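Local coordinates for PA1221 (Pseudomonas aeruginosa, PDB 4DG8), which belongs to the ANL superfamily of AMP-binding enzymes, also carries a phosphopantetheine attachment region, and holds adenosine monophosphate in this crystal structure, at residues L303-G308 against H321-D326; Q196-F201 against Q280-G285. All coordinates share one frame; numbering follows the deposited sequence.

Contact 1. Residues L303-G308 against H321-D326; sequences LHLVNG and HVVTDD. With AMP (adenosine monophosphate), chain B.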
loop_
_atom_site.group_PDB
_atom_site.type_symbol
_atom_site.label_atom_id
_atom_site.label_comp_id
_atom_site.label_asym_id
_atom_site.label_seq_id
_atom_site.Cartn_x
_atom_site.Cartn_y
_atom_site.Cartn_z
ATOM N N LEU A 303 5.774 -12.756 -20.479
ATOM C CA LEU A 303 5.309 -11.872 -19.414
ATOM C C LEU A 303 6.504 -11.225 -18.706
ATOM O O LEU A 303 7.489 -11.890 -18.401
ATOM C CB LEU A 303 4.423 -12.639 -18.420
ATOM C CG LEU A 303 4.035 -11.869 -17.160
ATOM C CD1 LEU A 303 3.231 -10.611 -17.515
ATOM C CD2 LEU A 303 3.259 -12.764 -16.188
ATOM N N HIS A 304 6.434 -9.918 -18.477
ATOM C CA HIS A 304 7.435 -9.271 -17.645
ATOM C C HIS A 304 6.902 -9.221 -16.216
ATOM O O HIS A 304 5.920 -8.536 -15.923
ATOM C CB HIS A 304 7.798 -7.879 -18.190
ATOM C CG HIS A 304 8.620 -7.927 -19.445
ATOM N ND1 HIS A 304 8.059 -7.937 -20.707
ATOM C CD2 HIS A 304 9.962 -7.994 -19.630
ATOM C CE1 HIS A 304 9.020 -7.990 -21.613
ATOM N NE2 HIS A 304 10.183 -8.027 -20.985
ATOM N N LEU A 305 7.551 -9.991 -15.353
ATOM C CA LEU A 305 7.216 -10.077 -13.949
ATOM C C LEU A 305 8.239 -9.309 -13.098
ATOM O O LEU A 305 9.446 -9.455 -13.273
ATOM C CB LEU A 305 7.184 -11.541 -13.542
ATOM C CG LEU A 305 6.658 -11.870 -12.142
ATOM C CD1 LEU A 305 5.271 -11.337 -11.962
ATOM C CD2 LEU A 305 6.684 -13.389 -11.935
ATOM N N VAL A 306 7.745 -8.486 -12.178
ATOM C CA VAL A 306 8.613 -7.686 -11.317
ATOM C C VAL A 306 8.371 -7.990 -9.835
ATOM O O VAL A 306 7.226 -7.943 -9.367
ATOM C CB VAL A 306 8.362 -6.194 -11.546
ATOM C CG1 VAL A 306 9.330 -5.342 -10.715
ATOM C CG2 VAL A 306 8.467 -5.874 -13.033
ATOM N N ASN A 307 9.442 -8.267 -9.095
ATOM C CA ASN A 307 9.328 -8.412 -7.651
ATOM C C ASN A 307 9.564 -7.010 -7.082
ATOM O O ASN A 307 10.662 -6.483 -7.183
ATOM C CB ASN A 307 10.388 -9.403 -7.128
ATOM C CG ASN A 307 10.274 -9.676 -5.624
ATOM O OD1 ASN A 307 9.349 -9.208 -4.959
ATOM N ND2 ASN A 307 11.215 -10.472 -5.087
ATOM N N GLY A 308 8.503 -6.369 -6.586
ATOM C CA GLY A 308 8.658 -5.097 -5.898
ATOM C C GLY A 308 8.753 -5.243 -4.388
ATOM O O GLY A 308 7.914 -5.911 -3.772
ATOM N N HIS A 321 12.938 -5.861 -8.959
ATOM C CA HIS A 321 13.753 -6.781 -9.748
ATOM C C HIS A 321 12.914 -7.376 -10.882
ATOM O O HIS A 321 11.866 -7.962 -10.645
ATOM C CB HIS A 321 14.321 -7.893 -8.854
ATOM C CG HIS A 321 15.131 -8.911 -9.593
ATOM N ND1 HIS A 321 16.320 -8.603 -10.220
ATOM C CD2 HIS A 321 14.920 -10.233 -9.810
ATOM C CE1 HIS A 321 16.799 -9.687 -10.802
ATOM N NE2 HIS A 321 15.970 -10.689 -10.565
ATOM N N VAL A 322 13.369 -7.217 -12.118
ATOM C CA VAL A 322 12.689 -7.867 -13.223
ATOM C C VAL A 322 13.126 -9.331 -13.229
ATOM O O VAL A 322 14.314 -9.637 -13.319
ATOM C CB VAL A 322 12.994 -7.173 -14.563
ATOM C CG1 VAL A 322 12.558 -8.047 -15.725
ATOM C CG2 VAL A 322 12.303 -5.807 -14.621
ATOM N N VAL A 323 12.161 -10.236 -13.087
ATOM C CA VAL A 323 12.479 -11.646 -12.914
ATOM C C VAL A 323 13.055 -12.272 -14.174
ATOM O O VAL A 323 12.469 -12.138 -15.243
ATOM C CB VAL A 323 11.245 -12.458 -12.467
ATOM C CG1 VAL A 323 11.606 -13.961 -12.420
ATOM C CG2 VAL A 323 10.757 -11.966 -11.120
ATOM N N THR A 324 14.202 -12.944 -14.060
ATOM C CA THR A 324 14.776 -13.610 -15.223
ATOM C C THR A 324 14.607 -15.118 -15.227
ATOM O O THR A 324 14.193 -15.735 -14.240
ATOM C CB THR A 324 16.302 -13.378 -15.362
ATOM O OG1 THR A 324 16.977 -13.851 -14.181
ATOM C CG2 THR A 324 16.609 -11.916 -15.605
ATOM N N ASP A 325 15.016 -15.701 -16.343
ATOM C CA ASP A 325 15.028 -17.142 -16.515
ATOM C C ASP A 325 15.880 -17.832 -15.441
ATOM O O ASP A 325 15.465 -18.823 -14.846
ATOM C CB ASP A 325 15.561 -17.486 -17.906
ATOM C CG ASP A 325 15.538 -18.964 -18.169
ATOM O OD1 ASP A 325 14.442 -19.556 -18.041
ATOM O OD2 ASP A 325 16.615 -19.536 -18.463
ATOM N N ASP A 326 17.073 -17.300 -15.199
ATOM C CA ASP A 326 17.964 -17.851 -14.187
ATOM C C ASP A 326 17.388 -17.788 -12.781
ATOM O O ASP A 326 17.616 -18.687 -11.961
ATOM C CB ASP A 326 19.280 -17.094 -14.201
ATOM C CG ASP A 326 20.395 -17.918 -14.746
ATOM O OD1 ASP A 326 20.093 -18.912 -15.435
ATOM O OD2 ASP A 326 21.565 -17.578 -14.481
HETATM P P AMP B . 3.963 -2.164 3.562
HETATM O O1P AMP B . 2.576 -2.389 4.123
HETATM O O2P AMP B . 4.119 -1.983 2.057
HETATM O O3P AMP B . 4.541 -0.972 4.302
HETATM O "O5'" AMP B . 4.930 -3.326 4.053
HETATM C "C5'" AMP B . 6.329 -3.220 3.877
HETATM C "C4'" AMP B . 7.044 -4.453 4.357
HETATM O "O4'" AMP B . 6.532 -5.625 3.669
HETATM C "C3'" AMP B . 8.538 -4.489 4.095
HETATM O "O3'" AMP B . 9.282 -3.741 5.051
HETATM C "C2'" AMP B . 8.841 -5.981 4.107
HETATM O "O2'" AMP B . 8.911 -6.463 5.444
HETATM C "C1'" AMP B . 7.581 -6.552 3.450
HETATM N N9 AMP B . 7.749 -6.734 1.990
HETATM C C8 AMP B . 7.254 -5.896 1.047
HETATM N N7 AMP B . 7.564 -6.313 -0.205
HETATM C C5 AMP B . 8.286 -7.438 -0.093
HETATM C C6 AMP B . 8.934 -8.391 -1.035
HETATM N N6 AMP B . 8.871 -8.207 -2.366
HETATM N N1 AMP B . 9.590 -9.457 -0.515
HETATM C C2 AMP B . 9.649 -9.641 0.821
HETATM N N3 AMP B . 9.084 -8.819 1.728
HETATM C C4 AMP B . 8.397 -7.717 1.353
HETATM O O HOH W 1 10.465 -11.087 -16.222
#
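Three backbone hydrogen bonds carry the pairing of Leu305 and Asn307 with Val323 and His321. Val323 N gives its hydrogen to Leu305 O at 2.8 Å, and the N-H...O angle of 175° makes this bond nearly straight. Asn307 and His321 bond in both directions: Asn307 N reaches His321 O at 2.9 Å, and His321 N returns to Asn307 O at 3.0 Å along a more bent path (145°). A water accepts from Leu305 N; its link to Val323 O is too short to be trusted. This register defines an antiparallel beta hairpin, strands 304-309 and 319-322, at whose first strand the adenine of AMP docks. Val306 and Val322 form the non-hydrogen-bonded pair between the two rungs, with CA atoms 4.5 Å apart. Their side chains share one sheet face and meet methyl to methyl, Val306 CG2 to Val322 CG2, at 4.2 Å. On the face of Asn307 and His321, Leu305 CG packs on Val323 CG2 at 4.2 Å, and both residues also touch Val293 and Leu297 of helix 290-299. Polar contacts reach the ligand: AMP N6 donates to Asn307 OD1 at 2.8 Å and to Gly308 O at 2.9 Å. With Asn307 CG anti to the backbone N (chi1 -176°), OD1 accepts from AMP N6 while ND2 donates to Pro334 O, and the two bonds together set which way round the amide lies. His321 NE2 is hydrogen-bonded to Asp327 OD2.

Contact 2. Residues Q196-F201 against Q280-G285; sequences QSFLAF and QLLTGG. With AMP (adenosine monophosphate), chain B.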
loop_
_atom_site.group_PDB
_atom_site.type_symbol
_atom_site.label_atom_id
_atom_site.label_comp_id
_atom_site.label_asym_id
_atom_site.label_seq_id
_atom_site.Cartn_x
_atom_site.Cartn_y
_atom_site.Cartn_z
ATOM N N GLN A 196 10.836 4.735 -14.957
ATOM C CA GLN A 196 11.233 3.456 -14.373
ATOM C C GLN A 196 11.297 2.336 -15.417
ATOM O O GLN A 196 10.333 2.083 -16.155
ATOM C CB GLN A 196 10.301 3.081 -13.210
ATOM C CG GLN A 196 10.192 4.161 -12.148
ATOM C CD GLN A 196 11.341 4.149 -11.145
ATOM O OE1 GLN A 196 12.314 3.380 -11.272
ATOM N NE2 GLN A 196 11.229 5.007 -10.129
ATOM N N SER A 197 12.442 1.670 -15.484
ATOM C CA SER A 197 12.598 0.522 -16.378
ATOM C C SER A 197 11.636 -0.649 -16.067
ATOM O O SER A 197 11.285 -1.433 -16.965
ATOM C CB SER A 197 14.056 0.042 -16.383
ATOM O OG SER A 197 14.499 -0.217 -15.063
ATOM N N PHE A 198 11.189 -0.772 -14.819
ATOM C CA PHE A 198 10.315 -1.898 -14.487
ATOM C C PHE A 198 8.856 -1.646 -14.914
ATOM O O PHE A 198 8.010 -2.530 -14.802
ATOM C CB PHE A 198 10.412 -2.287 -13.003
ATOM C CG PHE A 198 10.116 -1.152 -12.045
ATOM C CD1 PHE A 198 8.819 -0.865 -11.673
ATOM C CD2 PHE A 198 11.143 -0.377 -11.526
ATOM C CE1 PHE A 198 8.544 0.169 -10.797
ATOM C CE2 PHE A 198 10.874 0.662 -10.649
ATOM C CZ PHE A 198 9.571 0.931 -10.282
ATOM N N LEU A 199 8.566 -0.416 -15.325
ATOM C CA LEU A 199 7.257 -0.024 -15.876
ATOM C C LEU A 199 7.228 0.119 -17.404
ATOM O O LEU A 199 6.309 0.712 -17.969
ATOM C CB LEU A 199 6.677 1.216 -15.183
ATOM C CG LEU A 199 6.382 1.062 -13.687
ATOM C CD1 LEU A 199 5.892 2.397 -13.127
ATOM C CD2 LEU A 199 5.391 -0.119 -13.368
ATOM N N ALA A 200 8.280 -0.335 -18.056
ATOM C CA ALA A 200 8.504 0.001 -19.472
ATOM C C ALA A 200 7.911 -0.953 -20.517
ATOM O O ALA A 200 8.274 -0.867 -21.694
ATOM C CB ALA A 200 10.001 0.218 -19.736
ATOM N N PHE A 201 7.091 -1.913 -20.090
ATOM C CA PHE A 201 6.641 -2.980 -20.996
ATOM C C PHE A 201 5.220 -2.866 -21.592
ATOM O O PHE A 201 4.783 -3.728 -22.354
ATOM C CB PHE A 201 6.889 -4.347 -20.339
ATOM C CG PHE A 201 8.206 -4.423 -19.602
ATOM C CD1 PHE A 201 9.409 -4.467 -20.298
ATOM C CD2 PHE A 201 8.241 -4.440 -18.210
ATOM C CE1 PHE A 201 10.623 -4.529 -19.622
ATOM C CE2 PHE A 201 9.452 -4.511 -17.523
ATOM C CZ PHE A 201 10.642 -4.556 -18.226
ATOM N N GLN A 280 2.826 -6.461 -18.173
ATOM C CA GLN A 280 3.692 -6.391 -16.997
ATOM C C GLN A 280 2.873 -6.643 -15.731
ATOM O O GLN A 280 1.795 -6.057 -15.517
ATOM C CB GLN A 280 4.463 -5.052 -16.946
ATOM C CG GLN A 280 3.563 -3.823 -16.966
ATOM C CD GLN A 280 4.243 -2.510 -17.386
ATOM O OE1 GLN A 280 5.430 -2.466 -17.742
ATOM N NE2 GLN A 280 3.470 -1.419 -17.334
ATOM N N LEU A 281 3.393 -7.554 -14.914
ATOM C CA LEU A 281 2.793 -7.954 -13.655
ATOM C C LEU A 281 3.823 -7.729 -12.547
ATOM O O LEU A 281 4.936 -8.261 -12.597
ATOM C CB LEU A 281 2.388 -9.434 -13.725
ATOM C CG LEU A 281 1.774 -10.077 -12.475
ATOM C CD1 LEU A 281 0.667 -9.201 -11.864
ATOM C CD2 LEU A 281 1.239 -11.459 -12.794
ATOM N N LEU A 282 3.466 -6.901 -11.580
ATOM C CA LEU A 282 4.303 -6.659 -10.411
ATOM C C LEU A 282 3.657 -7.338 -9.224
ATOM O O LEU A 282 2.433 -7.314 -9.063
ATOM C CB LEU A 282 4.478 -5.157 -10.152
ATOM C CG LEU A 282 4.970 -4.374 -11.375
ATOM C CD1 LEU A 282 3.779 -3.837 -12.162
ATOM C CD2 LEU A 282 5.861 -3.244 -10.955
ATOM N N THR A 283 4.482 -7.995 -8.427
ATOM C CA THR A 283 4.020 -8.716 -7.254
ATOM C C THR A 283 5.032 -8.502 -6.129
ATOM O O THR A 283 6.096 -7.921 -6.351
ATOM C CB THR A 283 3.840 -10.216 -7.541
ATOM O OG1 THR A 283 3.299 -10.847 -6.376
ATOM C CG2 THR A 283 5.182 -10.863 -7.900
ATOM N N GLY A 284 4.676 -8.902 -4.914
ATOM C CA GLY A 284 5.516 -8.609 -3.765
ATOM C C GLY A 284 4.698 -8.447 -2.497
ATOM O O GLY A 284 3.613 -9.027 -2.368
ATOM N N GLY A 285 5.224 -7.676 -1.544
ATOM C CA GLY A 285 4.514 -7.452 -0.300
ATOM C C GLY A 285 4.844 -8.512 0.729
ATOM O O GLY A 285 4.736 -8.276 1.920
HETATM P P AMP B . 3.963 -2.164 3.562
HETATM O O1P AMP B . 2.576 -2.389 4.123
HETATM O O2P AMP B . 4.119 -1.983 2.057
HETATM O O3P AMP B . 4.541 -0.972 4.302
HETATM O "O5'" AMP B . 4.930 -3.326 4.053
HETATM C "C5'" AMP B . 6.329 -3.220 3.877
HETATM C "C4'" AMP B . 7.044 -4.453 4.357
HETATM O "O4'" AMP B . 6.532 -5.625 3.669
HETATM C "C3'" AMP B . 8.538 -4.489 4.095
HETATM O "O3'" AMP B . 9.282 -3.741 5.051
HETATM C "C2'" AMP B . 8.841 -5.981 4.107
HETATM O "O2'" AMP B . 8.911 -6.463 5.444
HETATM C "C1'" AMP B . 7.581 -6.552 3.450
HETATM N N9 AMP B . 7.749 -6.734 1.990
HETATM C C8 AMP B . 7.254 -5.896 1.047
HETATM N N7 AMP B . 7.564 -6.313 -0.205
HETATM C C5 AMP B . 8.286 -7.438 -0.093
HETATM C C6 AMP B . 8.934 -8.391 -1.035
HETATM N N6 AMP B . 8.871 -8.207 -2.366
HETATM N N1 AMP B . 9.590 -9.457 -0.515
HETATM C C2 AMP B . 9.649 -9.641 0.821
HETATM N N3 AMP B . 9.084 -8.819 1.728
HETATM C C4 AMP B . 8.397 -7.717 1.353
#
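The Phe201 ring and the Gln280 carboxamide stand steeply to one another, their planes 79° apart, with OE1 approaching the ring obliquely, 3.5 Å from Phe201 CD2. The second aromatic ring, Phe198, carries Gln196 CB on one face, 3.6 Å above the plane and displaced toward the rim. Leu282 CD2 comes to this ring obliquely as well, 3.9 Å from Phe198 CD1. The same Leu282 methyl lies 4.0 Å from Leu199 CD2, and the leucine crosses both partners at about a right angle.

One hydrogen bond joins the segments: Phe201 N donates to Gln280 OE1 at 2.9 Å, with an N-H...O angle of 150° and the donor tilted from the carbonyl plane. Gln280 CG sits in the crowded position between the backbone N and the carbonyl carbon (chi1 57°), and the chain runs extended beyond it. At the other end of the amide NE2 donates to Ser256 OG, so both polar atoms are engaged and its rotation is fixed. Leu199 O lies 3.3 Å from Gln280 OE1, a contact of two acceptors and not a hydrogen bond.

Beyond Leu282 and Thr283 the chain reaches Gly284 and Gly285, both at positive phi, where Gly285 N approaches AMP N7 to 3.0 Å. The Gly284-Gly285 pair beside the adenine is thus part of the nucleotide pocket of this ANL-family domain.

In the fold
From the N terminus, the chain first passes residues 196-201, in the loop after helix 186-193. It then makes a 78-residue excursion, including helices 217-226, 242-250 and 261-270, before strand 280-284 closes contact 2. Helix 290-299 next joins that strand to its parallel neighbour 304-309, a beta-alpha-beta unit, and only then does contact 1 open, closing a short hairpin over 12 residues. The two contacts are therefore in series, neither nested nor crossed. They still adjoin in one mixed sheet, with centres 8 Å apart: Val306 N lies 2.8 Å from Leu281 O, and the rings of His304 and Phe201 stack. Both reach AMP.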